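Local coordinates for large exoprotein involved in heme utilization or adhesion (Yersinia kristensenii ATCC 33638, PDB 5E3E), which is the toxin domain of a contact-dependent growth inhibition system, a bacterial member of the RNase A superfamily that probably cleaves RNA and is captured with its immunity protein, at residues I93-D98 against Y105-G110; K43-N48 against L64-Q69. All coordinates share one frame; numbering follows the deposited sequence. Where two conformers were deposited one is given.

Interaction 1: I93-D98 against Y105-G110; sequences IIIARD and YKIITG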
loop_
_atom_site.group_PDB
_atom_site.type_symbol
_atom_site.label_atom_id
_atom_site.label_comp_id
_atom_site.label_asym_id
_atom_site.label_seq_id
_atom_site.Cartn_x
_atom_site.Cartn_y
_atom_site.Cartn_z
ATOM N N ILE B 93 4.177 7.444 -1.471
ATOM C CA ILE B 93 3.358 8.366 -0.711
ATOM C C ILE B 93 1.909 8.109 -1.060
ATOM O O ILE B 93 1.603 7.862 -2.216
ATOM C CB ILE B 93 3.690 9.848 -1.094
ATOM C CG1 ILE B 93 5.212 10.138 -1.042
ATOM C CG2 ILE B 93 2.892 10.810 -0.244
ATOM C CD1 ILE B 93 5.915 9.822 0.200
ATOM N N ILE B 94 1.013 8.162 -0.084
ATOM C CA ILE B 94 -0.412 8.017 -0.370
ATOM C C ILE B 94 -1.079 9.322 -0.014
ATOM O O ILE B 94 -0.933 9.789 1.129
ATOM C CB ILE B 94 -1.076 6.887 0.457
ATOM C CG1 ILE B 94 -0.412 5.519 0.218
ATOM C CG2 ILE B 94 -2.586 6.795 0.167
ATOM C CD1 ILE B 94 -0.293 5.138 -1.217
ATOM N N ILE B 95 -1.824 9.888 -0.958
ATOM C CA ILE B 95 -2.584 11.113 -0.720
ATOM C C ILE B 95 -4.072 10.871 -0.861
ATOM O O ILE B 95 -4.506 9.867 -1.416
ATOM C CB ILE B 95 -2.126 12.267 -1.626
ATOM C CG1 ILE B 95 -2.480 12.023 -3.103
ATOM C CG2 ILE B 95 -0.650 12.496 -1.453
ATOM C CD1 ILE B 95 -2.280 13.243 -3.982
ATOM N N ALA B 96 -4.845 11.775 -0.298
ATOM C CA ALA B 96 -6.285 11.704 -0.447
ATOM C C ALA B 96 -6.837 13.056 -0.800
ATOM O O ALA B 96 -6.349 14.080 -0.331
ATOM C CB ALA B 96 -6.921 11.210 0.824
ATOM N N ARG B 97 -7.882 13.065 -1.624
ATOM C CA ARG B 97 -8.497 14.306 -2.045
ATOM C C ARG B 97 -9.098 14.969 -0.801
ATOM O O ARG B 97 -9.819 14.318 -0.045
ATOM C CB ARG B 97 -9.575 14.014 -3.094
ATOM C CG ARG B 97 -10.027 15.228 -3.896
ATOM C CD ARG B 97 -11.113 14.865 -4.898
ATOM N NE ARG B 97 -10.696 13.804 -5.814
ATOM C CZ ARG B 97 -10.955 12.508 -5.632
ATOM N NH1 ARG B 97 -10.530 11.624 -6.514
ATOM N NH2 ARG B 97 -11.659 12.104 -4.592
ATOM N N ASP B 98 -8.778 16.247 -0.597
ATOM C CA ASP B 98 -9.211 17.016 0.577
ATOM C C ASP B 98 -9.380 18.485 0.175
ATOM O O ASP B 98 -8.462 19.296 0.359
ATOM C CB ASP B 98 -8.191 16.894 1.715
ATOM C CG ASP B 98 -8.684 17.533 3.015
ATOM O OD1 ASP B 98 -9.798 18.081 3.010
ATOM O OD2 ASP B 98 -7.961 17.486 4.039
ATOM N N TYR B 105 -5.378 18.287 -1.523
ATOM C CA TYR B 105 -5.159 16.935 -0.997
ATOM C C TYR B 105 -4.439 16.958 0.336
ATOM O O TYR B 105 -3.796 17.938 0.697
ATOM C CB TYR B 105 -4.356 16.081 -1.992
ATOM C CG TYR B 105 -2.967 16.602 -2.304
ATOM C CD1 TYR B 105 -1.883 16.328 -1.461
ATOM C CD2 TYR B 105 -2.734 17.375 -3.439
ATOM C CE1 TYR B 105 -0.614 16.820 -1.737
ATOM C CE2 TYR B 105 -1.468 17.859 -3.729
ATOM C CZ TYR B 105 -0.415 17.586 -2.878
ATOM O OH TYR B 105 0.830 18.094 -3.183
ATOM N N LYS B 106 -4.541 15.862 1.072
ATOM C CA LYS B 106 -3.690 15.675 2.232
ATOM C C LYS B 106 -2.836 14.427 2.059
ATOM O O LYS B 106 -3.239 13.492 1.403
ATOM C CB LYS B 106 -4.508 15.607 3.509
ATOM C CG LYS B 106 -5.334 14.351 3.681
ATOM C CD LYS B 106 -6.442 14.517 4.718
ATOM C CE LYS B 106 -5.972 15.126 6.038
ATOM N NZ LYS B 106 -5.074 14.241 6.824
ATOM N N ILE B 107 -1.660 14.441 2.676
ATOM C CA ILE B 107 -0.805 13.279 2.715
ATOM C C ILE B 107 -1.284 12.336 3.829
ATOM O O ILE B 107 -1.301 12.669 5.038
ATOM C CB ILE B 107 0.658 13.682 2.956
ATOM C CG1 ILE B 107 1.156 14.520 1.775
ATOM C CG2 ILE B 107 1.525 12.448 3.122
ATOM C CD1 ILE B 107 2.396 15.304 2.123
ATOM N N ILE B 108 -1.687 11.147 3.419
ATOM C CA ILE B 108 -2.204 10.171 4.369
ATOM C C ILE B 108 -1.048 9.480 5.059
ATOM O O ILE B 108 -1.017 9.382 6.273
ATOM C CB ILE B 108 -3.077 9.128 3.658
ATOM C CG1 ILE B 108 -4.314 9.844 3.070
ATOM C CG2 ILE B 108 -3.516 8.033 4.604
ATOM C CD1 ILE B 108 -5.257 10.476 4.089
ATOM N N THR B 109 -0.116 8.982 4.258
ATOM C CA THR B 109 1.105 8.368 4.810
ATOM C C THR B 109 2.148 8.250 3.716
ATOM O O THR B 109 1.915 8.634 2.572
ATOM C CB THR B 109 0.804 6.980 5.436
ATOM O OG1 THR B 109 1.918 6.517 6.226
ATOM C CG2 THR B 109 0.421 5.983 4.412
ATOM N N GLY B 110 3.313 7.760 4.102
ATOM C CA GLY B 110 4.354 7.489 3.121
ATOM C C GLY B 110 5.509 6.776 3.800
ATOM O O GLY B 110 5.680 6.880 4.998
#
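Tyr105 and Ile95 meet with CG of the tyrosine and CG1 of the isoleucine each set between the backbone N and the carbonyl carbon, chi1 62° and 68°. An anti chi2 (169°) extends CD1 of Ile95 over one face of the Tyr105 ring, offset toward the rim and 4.1 Å from the ring centroid, a CH-pi contact. Both belong to an antiparallel beta hairpin, strands 86-97 and 105-113 of the RNase A-like fold, with a classic beta bulge in its middle. At the bulge Ile108 and Thr109 both face Ile94, and Ile94 O takes two N-H groups: Ile108 N at 2.8 Å, in the carbonyl plane, and a weaker bond from Thr109 N at 3.3 Å. On the bulge's Gly110 side, Ile94 N donates to Thr109 O in a nearly straight bond. Beyond the bulge Ala96 and Lys106 exchange a regular pair of backbone bonds, and the register has moved by one residue.

Ile93, Ile95 and Ile107 share one face, turned to helix 34-47 and helix 49-58, with CG2 of Ile93 touching CG2 of Ile107 at 4.0 Å. Ala96 is on the opposite face with Ile94 and Thr109, whose OG1 hydrogen-bonds to Asp21 OD2 of the CdiI immunity protein chain. Ile108, pointing to the neighbouring strand, brings CG1 to 3.7 Å from Ala96 CB and also meets Leu25 of the immunity chain. Near the turn, Asp98, whose OD1 hydrogen-bonds to Ser100 OG, meets the aliphatic part of Lys106 rather than its ammonium group: OD2 lies 3.4 Å from Lys106 CD.

Interaction 2: K43-N48 against L64-Q69; sequences KAIDSN and LEIDYQ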
loop_
_atom_site.group_PDB
_atom_site.type_symbol
_atom_site.label_atom_id
_atom_site.label_comp_id
_atom_site.label_asym_id
_atom_site.label_seq_id
_atom_site.Cartn_x
_atom_site.Cartn_y
_atom_site.Cartn_z
ATOM N N LYS B 43 9.887 15.824 -3.550
ATOM C CA LYS B 43 10.305 15.349 -4.885
ATOM C C LYS B 43 9.242 14.446 -5.544
ATOM O O LYS B 43 8.981 14.536 -6.745
ATOM C CB LYS B 43 11.645 14.621 -4.821
ATOM C CG LYS B 43 12.821 15.544 -4.504
ATOM C CD LYS B 43 14.136 14.795 -4.510
ATOM C CE LYS B 43 14.290 13.927 -3.277
ATOM N NZ LYS B 43 15.685 13.466 -3.086
ATOM N N ALA B 44 8.625 13.581 -4.755
ATOM C CA ALA B 44 7.598 12.685 -5.266
ATOM C C ALA B 44 6.380 13.476 -5.724
ATOM O O ALA B 44 5.803 13.184 -6.764
ATOM C CB ALA B 44 7.193 11.669 -4.198
ATOM N N ILE B 45 5.972 14.478 -4.961
ATOM C CA ILE B 45 4.828 15.300 -5.389
ATOM C C ILE B 45 5.164 16.068 -6.685
ATOM O O ILE B 45 4.371 16.087 -7.651
ATOM C CB ILE B 45 4.390 16.273 -4.283
ATOM C CG1 ILE B 45 3.677 15.514 -3.156
ATOM C CG2 ILE B 45 3.486 17.373 -4.865
ATOM C CD1 ILE B 45 3.671 16.262 -1.837
ATOM N N ASP B 46 6.338 16.677 -6.714
ATOM C CA ASP B 46 6.749 17.478 -7.860
ATOM C C ASP B 46 6.916 16.641 -9.120
ATOM O O ASP B 46 6.503 17.058 -10.209
ATOM C CB ASP B 46 8.040 18.245 -7.569
ATOM C CG ASP B 46 7.832 19.381 -6.569
ATOM O OD1 ASP B 46 6.678 19.832 -6.373
ATOM O OD2 ASP B 46 8.825 19.829 -5.976
ATOM N N SER B 47 7.489 15.455 -8.997
ATOM C CA SER B 47 7.631 14.595 -10.168
ATOM C C SER B 47 6.332 13.885 -10.600
ATOM O O SER B 47 6.309 13.257 -11.662
ATOM C CB SER B 47 8.781 13.607 -9.982
ATOM O OG SER B 47 8.420 12.536 -9.157
ATOM N N ASN B 48 5.259 13.991 -9.807
ATOM C CA ASN B 48 3.961 13.372 -10.147
ATOM C C ASN B 48 2.840 14.387 -10.276
ATOM O O ASN B 48 1.663 14.042 -10.153
ATOM C CB ASN B 48 3.571 12.351 -9.082
ATOM C CG ASN B 48 4.387 11.086 -9.174
ATOM O OD1 ASN B 48 4.095 10.193 -9.978
ATOM N ND2 ASN B 48 5.409 10.992 -8.348
ATOM N N LEU B 64 -4.704 8.344 -3.864
ATOM C CA LEU B 64 -3.771 8.265 -4.989
ATOM C C LEU B 64 -2.377 7.873 -4.477
ATOM O O LEU B 64 -1.860 8.447 -3.524
ATOM C CB LEU B 64 -3.685 9.594 -5.733
ATOM C CG LEU B 64 -2.728 9.644 -6.951
ATOM C CD1 LEU B 64 -3.279 8.884 -8.151
ATOM C CD2 LEU B 64 -2.441 11.079 -7.320
ATOM N N GLU B 65 -1.800 6.889 -5.145
ATOM C CA GLU B 65 -0.422 6.432 -4.917
ATOM C C GLU B 65 0.533 7.235 -5.777
ATOM O O GLU B 65 0.329 7.345 -6.991
ATOM C CB GLU B 65 -0.330 4.959 -5.350
ATOM C CG GLU B 65 1.073 4.367 -5.377
ATOM C CD GLU B 65 1.121 2.964 -5.959
ATOM O OE1 GLU B 65 0.043 2.303 -6.107
ATOM O OE2 GLU B 65 2.278 2.505 -6.230
ATOM N N ILE B 66 1.600 7.774 -5.183
ATOM C CA ILE B 66 2.628 8.396 -5.961
ATOM C C ILE B 66 3.940 7.809 -5.508
ATOM O O ILE B 66 4.213 7.728 -4.318
ATOM C CB ILE B 66 2.641 9.931 -5.876
ATOM C CG1 ILE B 66 2.848 10.410 -4.464
ATOM C CG2 ILE B 66 1.318 10.498 -6.420
ATOM C CD1 ILE B 66 3.296 11.853 -4.353
ATOM N N ASP B 67 4.723 7.379 -6.475
ATOM C CA ASP B 67 5.962 6.670 -6.197
ATOM C C ASP B 67 7.153 7.543 -6.500
ATOM O O ASP B 67 7.066 8.520 -7.266
ATOM C CB ASP B 67 5.977 5.342 -6.959
ATOM C CG ASP B 67 4.873 4.385 -6.471
ATOM O OD1 ASP B 67 4.844 4.077 -5.260
ATOM O OD2 ASP B 67 4.021 3.968 -7.275
ATOM N N TYR B 68 8.248 7.237 -5.811
ATOM C CA TYR B 68 9.491 7.966 -5.876
ATOM C C TYR B 68 10.547 6.905 -6.135
ATOM O O TYR B 68 10.545 5.861 -5.474
ATOM C CB TYR B 68 9.749 8.617 -4.532
ATOM C CG TYR B 68 11.150 9.178 -4.342
ATOM C CD1 TYR B 68 11.486 10.424 -4.854
ATOM C CD2 TYR B 68 12.120 8.466 -3.647
ATOM C CE1 TYR B 68 12.736 10.940 -4.680
ATOM C CE2 TYR B 68 13.390 8.993 -3.441
ATOM C CZ TYR B 68 13.688 10.231 -3.974
ATOM O OH TYR B 68 14.945 10.789 -3.805
ATOM N N GLN B 69 11.416 7.146 -7.116
ATOM C CA GLN B 69 12.497 6.244 -7.418
ATOM C C GLN B 69 13.824 7.012 -7.293
ATOM O O GLN B 69 13.925 8.181 -7.668
ATOM C CB GLN B 69 12.334 5.662 -8.831
ATOM C CG GLN B 69 11.031 4.879 -9.039
ATOM C CD GLN B 69 9.838 5.756 -9.428
ATOM O OE1 GLN B 69 9.988 6.760 -10.151
ATOM N NE2 GLN B 69 8.636 5.369 -8.970
HETATM O O HOH W 1 4.059 7.423 -9.210
#
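Asn48 ND2 divides its two N-H groups between helix and strand. One goes to Ala44 O at 2.7 Å, almost straight and in the plane of the amide; the other crosses to Asp67 O at 3.2 Å, 15° out of that plane. A water completes the link through the amide oxygen, donating to Asn48 OD1 and accepting from Asp67 N, so both polar atoms of the amide are held, which settles its flip. Earlier in the helix, Lys43 NZ donates to Tyr68 OH at 2.9 Å; the lysine chain bends at chi3 (-74°) and its CE comes within 3.6 Å of Tyr68 CE1. The C-terminal turn of helix 34-47 here packs on strand 63-68 of the antiparallel sheet, within the RNase A-like domain; segments 43-47 and 64-68 cross at 110°. Apolar contacts lie between these polar ends. Ile66 CD1 reaches the helix backbone and side chains at Ala44 and Ile45, 3.9 Å from Ala44 CB and also against Ile45 CG1, while its CG2 meets Asn48 CB. Ile93 of the adjacent strand touches both Ala44 and Ile66. Toward the lysine, Ala44 CB rests 4.0 Å from Tyr68 CB.

Strand 86-97 is shared scaffolding for both contacts: it pairs with 105-113 in interaction 1 and with 63-68, the strand of interaction 2, along its other edge. The centres lie about 11 Å apart. Probable backbone hydrogen bonds join them, Ile93 N to Ile66 O and Ile95 O to Leu64 N, both 2.9 Å, and Tyr105 OH packs 3.2 Å from Ile45 CG2, bringing the hairpin against the helix of interaction 2. The CdiI immunity protein chain also meets the strand of interaction 2, by a salt bridge from its Arg15 to Glu65. The sodium ion, bound at Ser70, Thr89 and Asn90, lies about 8 Å from the side chain of Tyr68.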